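Mannan endo-1,4-beta-mannosidase (Cryptopygus antarcticus, PDB 4OOU) hydrolyses internal beta-1,4-mannosidic linkages in the backbones of mannans, releasing mannobiose, mannotriose and mannotetraose. Local coordinates at residues Lys306-Ala314 against Ala330-Trp341. Numbering follows the deposited sequence.
Sequences KPLLIGEFA and AYNNGYNGALTW
Glu-312 and Trp-341 run side by side at the C-terminal ends of two neighbouring parallel strands, 308-313 and 337-340, of the TIM barrel; helix 323-332 makes the beta-alpha-beta crossover between them. Backbone bonds zip the pair together, among them Ile-310 N to Gly-337 O (3.1 Å) and Trp-341 N to Phe-313 O (2.8 Å). On the outer face of the sheet, toward the helix, Ile-310 lays CD1 over one face of the Tyr-335 ring, 3.9 Å from its centroid, a CH-pi contact that suits a slim branched side chain, and the same methyl meets Ala-330 CB of the helix. Phe-313 brings CE1 to Ala-338 CB (3.8 Å) and CZ to Thr-340 CG2; the small side chain of Ala-338 lets the ring come this close. Glu-312, probably the catalytic nucleophile, as in related glycoside hydrolases, can be followed outward. CB leads to Glu-312 CG, which turns anti to the carbonyl carbon (chi1 -51°) and comes within 3.7 Å of Trp-341 CE3. Beyond it the chain is extended, and Glu-312 CD reaches Trp-341 CE3 at 3.4 Å. OE1 stands over a ring face near its rim and is hydrogen-bonded to Tyr-282 OH; Glu-312 OE2, 3.5 Å from Trp-341 CZ3, pairs with Arg-81 in a salt bridge. Carboxylate and indole planes are 31° apart. A glutamine here would keep the length but would probably leave Arg-81 without its countercharge. The chemistry is that of a carboxylate held by polar partners beside a substrate-binding indole, an arrangement consistent with nucleophilic attack on a bound mannoside.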
loop_
_atom_site.group_PDB
_atom_site.type_symbol
_atom_site.label_atom_id
_atom_site.label_comp_id
_atom_site.label_asym_id
_atom_site.label_seq_id
_atom_site.Cartn_x
_atom_site.Cartn_y
_atom_site.Cartn_z
ATOM N N LYS A 306 -7.372 -8.905 -10.855
ATOM C CA LYS A 306 -7.227 -8.362 -9.484
ATOM C C LYS A 306 -7.775 -6.968 -9.453
ATOM O O LYS A 306 -7.749 -6.290 -10.479
ATOM C CB LYS A 306 -5.761 -8.294 -9.053
ATOM C CG LYS A 306 -5.003 -9.621 -9.063
ATOM C CD LYS A 306 -3.564 -9.402 -8.618
ATOM C CE LYS A 306 -2.677 -10.597 -8.903
ATOM N NZ LYS A 306 -3.125 -11.776 -8.087
ATOM N N PRO A 307 -8.245 -6.513 -8.278
ATOM C CA PRO A 307 -8.607 -5.112 -8.079
ATOM C C PRO A 307 -7.397 -4.218 -8.311
ATOM O O PRO A 307 -6.272 -4.691 -8.187
ATOM C CB PRO A 307 -9.027 -5.052 -6.615
ATOM C CG PRO A 307 -9.221 -6.461 -6.170
ATOM C CD PRO A 307 -8.300 -7.267 -7.025
ATOM N N LEU A 308 -7.639 -2.966 -8.702
ATOM C CA LEU A 308 -6.602 -1.942 -8.900
ATOM C C LEU A 308 -6.959 -0.660 -8.115
ATOM O O LEU A 308 -8.078 -0.130 -8.205
ATOM C CB LEU A 308 -6.466 -1.603 -10.377
ATOM C CG LEU A 308 -5.520 -0.465 -10.707
ATOM C CD1 LEU A 308 -4.122 -0.792 -10.259
ATOM C CD2 LEU A 308 -5.531 -0.250 -12.208
ATOM N N LEU A 309 -6.001 -0.200 -7.325
ATOM C CA LEU A 309 -6.210 0.838 -6.357
ATOM C C LEU A 309 -5.353 1.943 -6.875
ATOM O O LEU A 309 -4.204 1.694 -7.250
ATOM C CB LEU A 309 -5.655 0.378 -5.002
ATOM C CG LEU A 309 -5.957 0.959 -3.600
ATOM C CD1 LEU A 309 -4.725 1.047 -2.703
ATOM C CD2 LEU A 309 -6.667 2.302 -3.618
ATOM N N ILE A 310 -5.881 3.154 -6.896
ATOM C CA ILE A 310 -5.017 4.320 -7.029
ATOM C C ILE A 310 -4.531 4.696 -5.641
ATOM O O ILE A 310 -5.252 5.346 -4.871
ATOM C CB ILE A 310 -5.709 5.521 -7.703
ATOM C CG1 ILE A 310 -6.341 5.050 -9.025
ATOM C CG2 ILE A 310 -4.686 6.649 -7.894
ATOM C CD1 ILE A 310 -7.139 6.085 -9.788
ATOM N N GLY A 311 -3.288 4.321 -5.348
ATOM C CA GLY A 311 -2.792 4.226 -3.969
ATOM C C GLY A 311 -2.380 5.552 -3.400
ATOM O O GLY A 311 -2.509 5.792 -2.186
ATOM N N GLU A 312 -1.882 6.410 -4.280
ATOM C CA GLU A 312 -1.644 7.811 -3.955
ATOM C C GLU A 312 -1.955 8.712 -5.138
ATOM O O GLU A 312 -1.778 8.333 -6.298
ATOM C CB GLU A 312 -0.192 8.060 -3.621
ATOM C CG GLU A 312 0.479 7.162 -2.593
ATOM C CD GLU A 312 1.970 7.445 -2.532
ATOM O OE1 GLU A 312 2.435 8.401 -3.219
ATOM O OE2 GLU A 312 2.686 6.705 -1.824
ATOM N N PHE A 313 -2.417 9.918 -4.838
ATOM C CA PHE A 313 -2.525 10.972 -5.828
ATOM C C PHE A 313 -2.732 12.315 -5.118
ATOM O O PHE A 313 -3.045 12.336 -3.943
ATOM C CB PHE A 313 -3.674 10.665 -6.793
ATOM C CG PHE A 313 -5.040 10.936 -6.227
ATOM C CD1 PHE A 313 -5.705 9.969 -5.492
ATOM C CD2 PHE A 313 -5.662 12.162 -6.444
ATOM C CE1 PHE A 313 -6.960 10.213 -4.977
ATOM C CE2 PHE A 313 -6.920 12.410 -5.942
ATOM C CZ PHE A 313 -7.562 11.433 -5.199
ATOM N N ALA A 314 -2.590 13.428 -5.814
ATOM C CA ALA A 314 -2.885 14.707 -5.181
ATOM C C ALA A 314 -3.389 15.785 -6.140
ATOM O O ALA A 314 -2.814 15.950 -7.214
ATOM C CB ALA A 314 -1.649 15.204 -4.458
ATOM N N ALA A 330 -12.165 8.245 -10.575
ATOM C CA ALA A 330 -11.714 6.937 -10.159
ATOM C C ALA A 330 -12.877 5.962 -9.910
ATOM O O ALA A 330 -12.831 4.797 -10.334
ATOM C CB ALA A 330 -10.854 7.069 -8.917
ATOM N N TYR A 331 -13.929 6.447 -9.256
ATOM C CA TYR A 331 -15.118 5.641 -8.983
ATOM C C TYR A 331 -15.888 5.261 -10.257
ATOM O O TYR A 331 -16.457 4.149 -10.363
ATOM C CB TYR A 331 -16.031 6.418 -8.031
ATOM C CG TYR A 331 -17.245 5.657 -7.543
ATOM C CD1 TYR A 331 -17.244 5.016 -6.318
ATOM C CD2 TYR A 331 -18.392 5.584 -8.314
ATOM C CE1 TYR A 331 -18.367 4.312 -5.870
ATOM C CE2 TYR A 331 -19.521 4.897 -7.885
ATOM C CZ TYR A 331 -19.518 4.258 -6.660
ATOM O OH TYR A 331 -20.659 3.583 -6.234
ATOM N N ASN A 332 -15.906 6.188 -11.226
ATOM C CA ASN A 332 -16.711 5.983 -12.443
ATOM C C ASN A 332 -16.011 5.265 -13.567
ATOM O O ASN A 332 -16.674 4.800 -14.480
ATOM C CB ASN A 332 -17.277 7.300 -12.976
ATOM C CG ASN A 332 -18.384 7.853 -12.102
ATOM O OD1 ASN A 332 -18.512 9.056 -11.968
ATOM N ND2 ASN A 332 -19.177 6.975 -11.487
ATOM N N ASN A 333 -14.689 5.166 -13.506
ATOM C CA ASN A 333 -13.939 4.584 -14.611
ATOM C C ASN A 333 -13.237 3.325 -14.198
ATOM O O ASN A 333 -12.127 3.024 -14.646
ATOM C CB ASN A 333 -12.984 5.619 -15.187
ATOM C CG ASN A 333 -13.719 6.719 -15.925
ATOM O OD1 ASN A 333 -13.772 7.860 -15.480
ATOM N ND2 ASN A 333 -14.320 6.365 -17.043
ATOM N N GLY A 334 -13.906 2.577 -13.331
ATOM C CA GLY A 334 -13.524 1.205 -13.038
ATOM C C GLY A 334 -12.521 0.981 -11.922
ATOM O O GLY A 334 -12.206 -0.163 -11.606
ATOM N N TYR A 335 -12.011 2.029 -11.289
ATOM C CA TYR A 335 -10.999 1.761 -10.280
ATOM C C TYR A 335 -11.623 1.281 -8.978
ATOM O O TYR A 335 -12.780 1.594 -8.678
ATOM C CB TYR A 335 -10.083 2.946 -10.060
ATOM C CG TYR A 335 -9.350 3.347 -11.303
ATOM C CD1 TYR A 335 -8.117 2.792 -11.609
ATOM C CD2 TYR A 335 -9.899 4.271 -12.183
ATOM C CE1 TYR A 335 -7.448 3.142 -12.768
ATOM C CE2 TYR A 335 -9.229 4.648 -13.326
ATOM C CZ TYR A 335 -8.006 4.086 -13.613
ATOM O OH TYR A 335 -7.353 4.470 -14.748
ATOM N N ASN A 336 -10.838 0.547 -8.200
ATOM C CA ASN A 336 -11.347 -0.023 -6.969
ATOM C C ASN A 336 -11.025 0.750 -5.728
ATOM O O ASN A 336 -11.489 0.390 -4.654
ATOM C CB ASN A 336 -10.863 -1.434 -6.859
ATOM C CG ASN A 336 -11.350 -2.242 -8.004
ATOM O OD1 ASN A 336 -12.483 -2.700 -8.007
ATOM N ND2 ASN A 336 -10.526 -2.367 -9.014
ATOM N N GLY A 337 -10.232 1.805 -5.861
ATOM C CA GLY A 337 -10.198 2.829 -4.829
ATOM C C GLY A 337 -9.365 4.038 -5.239
ATOM O O GLY A 337 -8.745 4.026 -6.311
ATOM N N ALA A 338 -9.331 5.066 -4.379
ATOM C CA ALA A 338 -8.490 6.259 -4.607
ATOM C C ALA A 338 -8.129 6.958 -3.307
ATOM O O ALA A 338 -9.017 7.282 -2.493
ATOM C CB ALA A 338 -9.183 7.240 -5.529
ATOM N N LEU A 339 -6.828 7.223 -3.143
ATOM C CA LEU A 339 -6.251 7.649 -1.857
ATOM C C LEU A 339 -5.344 8.831 -2.062
ATOM O O LEU A 339 -4.387 8.745 -2.830
ATOM C CB LEU A 339 -5.417 6.500 -1.256
ATOM C CG LEU A 339 -5.984 5.535 -0.211
ATOM C CD1 LEU A 339 -7.425 5.188 -0.462
ATOM C CD2 LEU A 339 -5.157 4.275 -0.192
ATOM N N THR A 340 -5.620 9.918 -1.361
ATOM C CA THR A 340 -4.876 11.161 -1.549
ATOM C C THR A 340 -3.570 11.089 -0.802
ATOM O O THR A 340 -3.402 10.243 0.075
ATOM C CB THR A 340 -5.675 12.405 -1.065
ATOM O OG1 THR A 340 -6.192 12.180 0.268
ATOM C CG2 THR A 340 -6.840 12.693 -2.011
ATOM N N TRP A 341 -2.655 11.968 -1.173
ATOM C CA TRP A 341 -1.398 12.111 -0.485
ATOM C C TRP A 341 -1.240 13.587 -0.034
ATOM O O TRP A 341 -1.359 14.456 -0.871
ATOM C CB TRP A 341 -0.235 11.723 -1.416
ATOM C CG TRP A 341 1.073 11.796 -0.697
ATOM C CD1 TRP A 341 1.846 12.894 -0.545
ATOM C CD2 TRP A 341 1.719 10.743 0.038
ATOM N NE1 TRP A 341 2.935 12.606 0.243
ATOM C CE2 TRP A 341 2.883 11.287 0.604
ATOM C CE3 TRP A 341 1.434 9.394 0.254
ATOM C CZ2 TRP A 341 3.769 10.528 1.365
ATOM C CZ3 TRP A 341 2.301 8.645 1.018
ATOM C CH2 TRP A 341 3.462 9.211 1.563
#